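Local coordinates for protein cytochrome c, putative (PDB 1SP3) that probably works as a respiratory oxidoreductase, an octaheme tetrathionate reductase that carries eight covalently attached c-type hemes, at residues Leu99-Asp103 against Pro134-Asn138; Ser37-Trp41 against Cys77-Trp83. The contacts are given in a common frame with arbitrary orientation. Numbering follows the deposited sequence.

Contact 1: Leu99-Asp103 against Pro134-Asn138. With HEC (heme c), chain E.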
loop_
_atom_site.group_PDB
_atom_site.type_symbol
_atom_site.label_atom_id
_atom_site.label_comp_id
_atom_site.label_asym_id
_atom_site.label_seq_id
_atom_site.Cartn_x
_atom_site.Cartn_y
_atom_site.Cartn_z
ATOM N N LEU A 99 -16.529 0.568 13.421
ATOM C CA LEU A 99 -16.604 -0.894 13.451
ATOM C C LEU A 99 -15.526 -1.656 12.682
ATOM O O LEU A 99 -15.195 -2.820 13.055
ATOM C CB LEU A 99 -17.976 -1.299 12.913
ATOM C CG LEU A 99 -19.093 -0.586 13.660
ATOM C CD1 LEU A 99 -20.411 -0.845 12.865
ATOM C CD2 LEU A 99 -19.188 -1.048 15.161
ATOM N N ILE A 100 -15.012 -1.050 11.609
ATOM C CA ILE A 100 -14.087 -1.784 10.789
ATOM C C ILE A 100 -12.811 -2.195 11.606
ATOM O O ILE A 100 -12.305 -3.318 11.464
ATOM C CB ILE A 100 -13.798 -1.050 9.468
ATOM C CG1 ILE A 100 -12.895 -1.869 8.506
ATOM C CG2 ILE A 100 -13.185 0.297 9.727
ATOM C CD1 ILE A 100 -13.675 -2.874 7.801
ATOM N N CYS A 101 -12.329 -1.358 12.510
ATOM C CA CYS A 101 -11.148 -1.768 13.282
ATOM C C CYS A 101 -11.474 -2.495 14.562
ATOM O O CYS A 101 -10.611 -3.109 15.146
ATOM C CB CYS A 101 -10.267 -0.574 13.627
ATOM S SG CYS A 101 -9.567 0.213 12.121
ATOM N N HIS A 102 -12.686 -2.348 15.032
ATOM C CA HIS A 102 -13.050 -2.791 16.393
ATOM C C HIS A 102 -14.023 -3.953 16.450
ATOM O O HIS A 102 -14.273 -4.458 17.530
ATOM C CB HIS A 102 -13.586 -1.594 17.195
ATOM C CG HIS A 102 -12.510 -0.589 17.551
ATOM N ND1 HIS A 102 -11.432 -0.912 18.343
ATOM C CD2 HIS A 102 -12.357 0.718 17.244
ATOM C CE1 HIS A 102 -10.650 0.144 18.510
ATOM N NE2 HIS A 102 -11.212 1.160 17.884
ATOM N N ASP A 103 -14.557 -4.375 15.298
ATOM C CA ASP A 103 -15.409 -5.577 15.263
ATOM C C ASP A 103 -14.703 -6.892 15.686
ATOM O O ASP A 103 -13.684 -7.260 15.099
ATOM C CB ASP A 103 -16.033 -5.774 13.868
ATOM C CG ASP A 103 -16.754 -7.110 13.754
ATOM O OD1 ASP A 103 -16.501 -7.834 12.751
ATOM O OD2 ASP A 103 -17.534 -7.498 14.661
ATOM N N PRO A 134 -8.738 -4.125 18.285
ATOM C CA PRO A 134 -8.440 -4.667 16.935
ATOM C C PRO A 134 -7.467 -5.861 17.043
ATOM O O PRO A 134 -6.501 -5.824 17.885
ATOM C CB PRO A 134 -7.670 -3.518 16.223
ATOM C CG PRO A 134 -8.229 -2.125 17.029
ATOM C CD PRO A 134 -8.359 -2.705 18.456
ATOM N N VAL A 135 -7.657 -6.846 16.164
ATOM C CA VAL A 135 -6.650 -7.903 15.913
ATOM C C VAL A 135 -6.177 -7.846 14.482
ATOM O O VAL A 135 -6.694 -7.021 13.682
ATOM C CB VAL A 135 -7.233 -9.274 16.215
ATOM C CG1 VAL A 135 -7.622 -9.307 17.668
ATOM C CG2 VAL A 135 -8.427 -9.669 15.235
ATOM N N ARG A 136 -5.205 -8.681 14.107
ATOM C CA ARG A 136 -4.716 -8.608 12.713
ATOM C C ARG A 136 -5.827 -8.563 11.669
ATOM O O ARG A 136 -5.781 -7.777 10.666
ATOM C CB ARG A 136 -3.731 -9.720 12.425
ATOM C CG ARG A 136 -2.444 -9.647 13.289
ATOM C CD ARG A 136 -1.514 -10.852 13.026
ATOM N NE ARG A 136 -2.187 -12.145 13.252
ATOM C CZ ARG A 136 -2.210 -12.828 14.420
ATOM N NH1 ARG A 136 -1.589 -12.324 15.488
ATOM N NH2 ARG A 136 -2.893 -14.010 14.524
ATOM N N ASP A 137 -6.874 -9.341 11.904
ATOM C CA ASP A 137 -7.938 -9.431 10.884
ATOM C C ASP A 137 -8.719 -8.118 10.707
ATOM O O ASP A 137 -9.339 -7.885 9.665
ATOM C CB ASP A 137 -8.866 -10.627 11.150
ATOM C CG ASP A 137 -9.348 -11.302 9.849
ATOM O OD1 ASP A 137 -8.565 -11.395 8.851
ATOM O OD2 ASP A 137 -10.522 -11.744 9.690
ATOM N N ASN A 138 -8.731 -7.243 11.717
ATOM C CA ASN A 138 -9.411 -5.980 11.522
ATOM C C ASN A 138 -8.581 -5.099 10.562
ATOM O O ASN A 138 -9.124 -4.562 9.608
ATOM C CB ASN A 138 -9.663 -5.267 12.838
ATOM C CG ASN A 138 -10.558 -6.052 13.770
ATOM O OD1 ASN A 138 -10.076 -6.695 14.741
ATOM N ND2 ASN A 138 -11.879 -5.972 13.527
HETATM FE FE HEC E . -10.291 2.882 17.881
HETATM C CHA HEC E . -8.351 2.175 20.622
HETATM C CHB HEC E . -12.807 3.712 20.040
HETATM C CHC HEC E . -12.071 3.966 15.199
HETATM C CHD HEC E . -7.975 1.686 15.738
HETATM N NA HEC E . -10.549 2.899 19.961
HETATM C C1A HEC E . -9.605 2.602 20.900
HETATM C C2A HEC E . -10.132 2.818 22.256
HETATM C C3A HEC E . -11.362 3.275 22.111
HETATM C C4A HEC E . -11.629 3.344 20.648
HETATM C CMA HEC E . -12.340 3.687 23.263
HETATM C CAA HEC E . -9.371 2.597 23.594
HETATM C CBA HEC E . -8.126 3.538 23.644
HETATM C CGA HEC E . -8.537 4.987 23.428
HETATM O O1A HEC E . -9.463 5.353 24.194
HETATM O O2A HEC E . -7.953 5.767 22.561
HETATM N NB HEC E . -12.018 3.663 17.684
HETATM C C1B HEC E . -12.922 3.934 18.666
HETATM C C2B HEC E . -14.046 4.577 18.040
HETATM C C3B HEC E . -13.821 4.649 16.737
HETATM C C4B HEC E . -12.563 4.064 16.466
HETATM C CMB HEC E . -15.340 5.044 18.794
HETATM C CAB HEC E . -14.742 5.313 15.648
HETATM C CBB HEC E . -15.197 6.602 15.747
HETATM N NC HEC E . -10.046 2.857 15.783
HETATM C C1C HEC E . -10.923 3.322 14.868
HETATM C C2C HEC E . -10.424 3.028 13.539
HETATM C C3C HEC E . -9.259 2.392 13.663
HETATM C C4C HEC E . -9.012 2.296 15.113
HETATM C CMC HEC E . -11.174 3.421 12.247
HETATM C CAC HEC E . -8.293 1.796 12.562
HETATM C CBC HEC E . -7.983 2.360 11.379
HETATM N ND HEC E . -8.486 2.082 18.145
HETATM C C1D HEC E . -7.686 1.638 17.083
HETATM C C2D HEC E . -6.487 1.120 17.616
HETATM C C3D HEC E . -6.591 1.348 19.126
HETATM C C4D HEC E . -7.871 1.888 19.361
HETATM C CMD HEC E . -5.250 0.510 16.842
HETATM C CAD HEC E . -5.578 0.954 20.203
HETATM C CBD HEC E . -5.764 -0.550 20.394
HETATM C CGD HEC E . -4.791 -1.223 21.340
HETATM O O1D HEC E . -4.694 -2.484 21.285
HETATM O O2D HEC E . -4.127 -0.500 22.131
#
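Leu99 opens a weakly bonded helical turn, closed by the 2.8 Å hydrogen bond from Asp103 N to Leu99 O; its CA-to-CB bond points away from 134-138, and its side chain packs on Ile127 of helix 124-129. Ile100 contributes its carbonyl, since Ile100 O receives a weak hydrogen bond from Asn138 ND2 (3.4 Å, 150°). At Cys101 the backbones come closest, with Cys101 CA 4.9 Å from Asn138 CA. Cys101 O lies 3.2 Å from Pro134 CB, a van der Waals contact, while Cys101 SG is joined to CAC of the heme at 2.1 Å. Together with Cys98, this cysteine and the next histidine make up a CXXCH heme c attachment motif, which spans residues 98-102. Asn138, the most covered residue here, directly precedes Cys139 of the next such motif, 139-143. His102 supplies one axial ligand, NE2 lying 2.0 Å from FE, and His190 the other. His102 ND1 is hydrogen-bonded to Gly132 O and lies 3.6 Å from Pro134 CD. Pro134 also reaches the porphyrin, with its CG 3.7 Å from HEC C2D, and so lines the same pocket. Asp103 leaves the turn, and its carbonyl accepts the shorter and straighter of the two hydrogen bonds across: Asn138 ND2 donates to Asp103 O at 2.7 Å and 177°. The same amide is held at its other end, because Val135 N, at the N-cap position of helix 136-143, donates to Asn138 OD1 (2.8 Å, 173°).

Contact 2: Ser37-Trp41 against Cys77-Trp83; sequences SHWTW and CHAGYGW. With HEC (heme c), chain F.
Residues 37-40 form a short helix, with Trp41 N bonded to Ser37 O at 2.8 Å; Trp41 then leaves it at phi/psi 61/29°. Segment 77-83 has no regular structure: it carries an inverse gamma turn centred on Ala79 (Gly80 N to His78 O, 2.7 Å), and Trp39 CA and Ala79 CA lie 6.1 Å apart.

The direct hydrogen bond runs from His78 NE2 to Trp39 O (2.7 Å, 169°), with His78 chi1 t. One water donates to His38 O (2.7 Å) and accepts from Trp41 NE1 (2.9 Å) and Ala79 N (3.2 Å).

Aromatic contacts form a cluster. The His78 edge meets the five-membered ring of Trp41 (m) in a T-shaped pair, centroids 4.8 Å apart, planes at 82°. The six-membered rings of Trp41 and Trp83 (t) meet obliquely at 50°, with Trp41 CE3 3.4 Å from Trp83 CZ3. Trp39 (t) sets CZ3 3.6 Å from Gly80 CA, where a CB would clash.

Toward the heme, His38 NE2 binds FE at 2.0 Å, opposite His143, and Ser37 OG donates to O1A (2.5 Å).

Cys74, Cys77 and His78 form a CXXCH motif for another heme, to which Lys56 is bonded. Since His78 NE2 spends its proton on Trp39 O, that nitrogen is not an iron ligand, consistent with the novel ligation of this enzyme.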
loop_
_atom_site.group_PDB
_atom_site.type_symbol
_atom_site.label_atom_id
_atom_site.label_comp_id
_atom_site.label_asym_id
_atom_site.label_seq_id
_atom_site.Cartn_x
_atom_site.Cartn_y
_atom_site.Cartn_z
ATOM N N SER A 37 -4.251 10.147 8.817
ATOM C CA SER A 37 -4.393 9.727 7.409
ATOM C C SER A 37 -5.468 8.623 7.200
ATOM O O SER A 37 -6.006 8.468 6.084
ATOM C CB SER A 37 -3.068 9.330 6.790
ATOM O OG SER A 37 -2.716 8.124 7.278
ATOM N N HIS A 38 -5.789 7.855 8.237
ATOM C CA HIS A 38 -6.840 6.812 8.034
ATOM C C HIS A 38 -8.171 7.428 7.681
ATOM O O HIS A 38 -8.992 6.797 7.124
ATOM C CB HIS A 38 -6.976 5.906 9.248
ATOM C CG HIS A 38 -6.081 4.710 9.149
ATOM N ND1 HIS A 38 -4.921 4.591 9.881
ATOM C CD2 HIS A 38 -6.102 3.654 8.297
ATOM C CE1 HIS A 38 -4.301 3.474 9.525
ATOM N NE2 HIS A 38 -4.992 2.889 8.562
ATOM N N TRP A 39 -8.384 8.665 8.107
ATOM C CA TRP A 39 -9.593 9.390 7.790
ATOM C C TRP A 39 -9.370 10.304 6.581
ATOM O O TRP A 39 -10.190 10.304 5.719
ATOM C CB TRP A 39 -9.951 10.285 8.971
ATOM C CG TRP A 39 -11.148 11.118 8.738
ATOM C CD1 TRP A 39 -11.216 12.503 8.740
ATOM C CD2 TRP A 39 -12.506 10.651 8.520
ATOM N NE1 TRP A 39 -12.498 12.898 8.489
ATOM C CE2 TRP A 39 -13.315 11.788 8.385
ATOM C CE3 TRP A 39 -13.122 9.353 8.430
ATOM C CZ2 TRP A 39 -14.684 11.702 8.120
ATOM C CZ3 TRP A 39 -14.490 9.284 8.180
ATOM C CH2 TRP A 39 -15.258 10.462 8.045
ATOM N N THR A 40 -8.343 11.143 6.569
ATOM C CA THR A 40 -8.219 12.092 5.490
ATOM C C THR A 40 -7.675 11.497 4.188
ATOM O O THR A 40 -7.830 12.143 3.147
ATOM C CB THR A 40 -7.301 13.199 5.872
ATOM O OG1 THR A 40 -6.011 12.619 6.166
ATOM C CG2 THR A 40 -7.784 13.907 7.217
ATOM N N TRP A 41 -6.931 10.371 4.257
ATOM C CA TRP A 41 -6.230 9.850 3.069
ATOM C C TRP A 41 -5.220 10.867 2.551
ATOM O O TRP A 41 -4.869 10.922 1.338
ATOM C CB TRP A 41 -7.221 9.422 1.954
ATOM C CG TRP A 41 -7.792 7.960 2.217
ATOM C CD1 TRP A 41 -7.688 7.207 3.391
ATOM C CD2 TRP A 41 -8.576 7.182 1.320
ATOM N NE1 TRP A 41 -8.307 5.989 3.225
ATOM C CE2 TRP A 41 -8.859 5.938 1.972
ATOM C CE3 TRP A 41 -9.059 7.391 -0.011
ATOM C CZ2 TRP A 41 -9.599 4.938 1.374
ATOM C CZ3 TRP A 41 -9.798 6.369 -0.593
ATOM C CH2 TRP A 41 -10.057 5.148 0.093
ATOM N N CYS A 77 -12.537 0.646 1.352
ATOM C CA CYS A 77 -11.359 0.609 2.247
ATOM C C CYS A 77 -11.005 1.989 2.840
ATOM O O CYS A 77 -9.853 2.261 3.185
ATOM C CB CYS A 77 -10.150 -0.056 1.554
ATOM S SG CYS A 77 -10.587 -1.797 1.306
ATOM N N HIS A 78 -12.011 2.835 2.991
ATOM C CA HIS A 78 -11.906 4.046 3.820
ATOM C C HIS A 78 -12.593 3.807 5.179
ATOM O O HIS A 78 -13.685 3.269 5.234
ATOM C CB HIS A 78 -12.576 5.259 3.112
ATOM C CG HIS A 78 -12.482 6.537 3.862
ATOM N ND1 HIS A 78 -13.612 7.242 4.235
ATOM C CD2 HIS A 78 -11.408 7.253 4.320
ATOM C CE1 HIS A 78 -13.243 8.355 4.865
ATOM N NE2 HIS A 78 -11.910 8.408 4.891
ATOM N N ALA A 79 -11.965 4.245 6.272
ATOM C CA ALA A 79 -12.553 4.112 7.610
ATOM C C ALA A 79 -13.703 5.136 7.816
ATOM O O ALA A 79 -13.750 5.844 8.845
ATOM C CB ALA A 79 -11.447 4.279 8.703
ATOM N N GLY A 80 -14.582 5.220 6.807
ATOM C CA GLY A 80 -15.668 6.156 6.734
ATOM C C GLY A 80 -16.896 5.591 6.046
ATOM O O GLY A 80 -16.842 4.469 5.421
ATOM N N TYR A 81 -18.010 6.357 6.076
ATOM C CA TYR A 81 -19.221 5.930 5.371
ATOM C C TYR A 81 -19.696 7.016 4.359
ATOM O O TYR A 81 -20.046 8.071 4.783
ATOM C CB TYR A 81 -20.399 5.748 6.364
ATOM C CG TYR A 81 -20.178 4.693 7.424
ATOM C CD1 TYR A 81 -20.327 5.008 8.789
ATOM C CD2 TYR A 81 -19.928 3.370 7.066
ATOM C CE1 TYR A 81 -20.153 3.995 9.777
ATOM C CE2 TYR A 81 -19.763 2.409 8.012
ATOM C CZ TYR A 81 -19.878 2.709 9.376
ATOM O OH TYR A 81 -19.690 1.692 10.319
ATOM N N GLY A 82 -19.766 6.740 3.046
ATOM C CA GLY A 82 -20.348 7.728 2.111
ATOM C C GLY A 82 -19.393 8.526 1.232
ATOM O O GLY A 82 -19.850 9.374 0.493
ATOM N N TRP A 83 -18.073 8.345 1.351
ATOM C CA TRP A 83 -17.156 9.096 0.496
ATOM C C TRP A 83 -17.298 8.523 -0.936
ATOM O O TRP A 83 -16.761 7.465 -1.270
ATOM C CB TRP A 83 -15.713 9.057 1.028
ATOM C CG TRP A 83 -14.711 9.798 0.188
ATOM C CD1 TRP A 83 -14.971 10.514 -0.958
ATOM C CD2 TRP A 83 -13.333 9.938 0.429
ATOM N NE1 TRP A 83 -13.824 11.063 -1.454
ATOM C CE2 TRP A 83 -12.794 10.704 -0.640
ATOM C CE3 TRP A 83 -12.466 9.418 1.369
ATOM C CZ2 TRP A 83 -11.448 10.990 -0.745
ATOM C CZ3 TRP A 83 -11.146 9.734 1.289
ATOM C CH2 TRP A 83 -10.627 10.463 0.233
HETATM FE FE HEC F . -4.335 1.247 7.626
HETATM C CHA HEC F . -2.316 3.364 5.924
HETATM C CHB HEC F . -1.744 0.569 9.746
HETATM C CHC HEC F . -6.485 -0.407 9.666
HETATM C CHD HEC F . -6.748 1.690 5.248
HETATM N NA HEC F . -2.407 1.840 7.800
HETATM C C1A HEC F . -1.755 2.672 6.966
HETATM C C2A HEC F . -0.410 2.886 7.421
HETATM C C3A HEC F . -0.247 2.138 8.510
HETATM C C4A HEC F . -1.485 1.455 8.755
HETATM C CMA HEC F . 1.087 1.960 9.292
HETATM C CAA HEC F . 0.665 3.788 6.653
HETATM C CBA HEC F . 0.823 5.193 7.237
HETATM C CGA HEC F . -0.029 6.168 6.451
HETATM O O1A HEC F . -0.380 7.258 7.003
HETATM O O2A HEC F . -0.280 5.905 5.236
HETATM N NB HEC F . -4.127 0.253 9.379
HETATM C C1B HEC F . -2.991 0.094 10.089
HETATM C C2B HEC F . -3.254 -0.774 11.213
HETATM C C3B HEC F . -4.547 -1.086 11.186
HETATM C C4B HEC F . -5.128 -0.405 10.042
HETATM C CMB HEC F . -2.086 -1.168 12.156
HETATM C CAB HEC F . -5.412 -1.840 12.249
HETATM C CBB HEC F . -5.345 -1.312 13.533
HETATM N NC HEC F . -6.220 0.735 7.507
HETATM C C1C HEC F . -6.969 0.037 8.469
HETATM C C2C HEC F . -8.261 -0.223 7.916
HETATM C C3C HEC F . -8.325 0.388 6.732
HETATM C C4C HEC F . -7.061 1.002 6.414
HETATM C CMC HEC F . -9.391 -1.063 8.568
HETATM C CAC HEC F . -9.569 0.361 5.849
HETATM C CBC HEC F . -10.760 0.922 6.326
HETATM N ND HEC F . -4.486 2.270 5.826
HETATM C C1D HEC F . -5.593 2.358 4.996
HETATM C C2D HEC F . -5.367 3.285 3.928
HETATM C C3D HEC F . -4.020 3.848 4.197
HETATM C C4D HEC F . -3.542 3.160 5.385
HETATM C CMD HEC F . -6.247 3.734 2.725
HETATM C CAD HEC F . -3.262 4.927 3.371
HETATM C CBD HEC F . -3.642 6.193 4.110
HETATM C CGD HEC F . -3.055 7.398 3.385
HETATM O O1D HEC F . -1.841 7.639 3.593
HETATM O O2D HEC F . -3.741 8.128 2.599
HETATM O O HOH W 1 -8.888 4.521 5.654
#

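How the contacts relate
After helix 15-34, residues 37-41 begin the first loop. The chain then runs through the antiparallel strands 44-47 and 50-53, Lys56 and helix 71-74 before 77-83 closes contact 2 across 35 intervening residues. Contact 1 opens later, at 99-103, and closes across 30 residues that include helix 124-129, so the two loops follow in series and neither nest nor cross. Their centres are about 15 Å apart, yet they touch: Leu99 CD1 packs 3.7 Å from Tyr81 OH. One heme also relates them, since its iron is held by His38 and by His143, the last residue of helix 136-143, whose first turn closes contact 1.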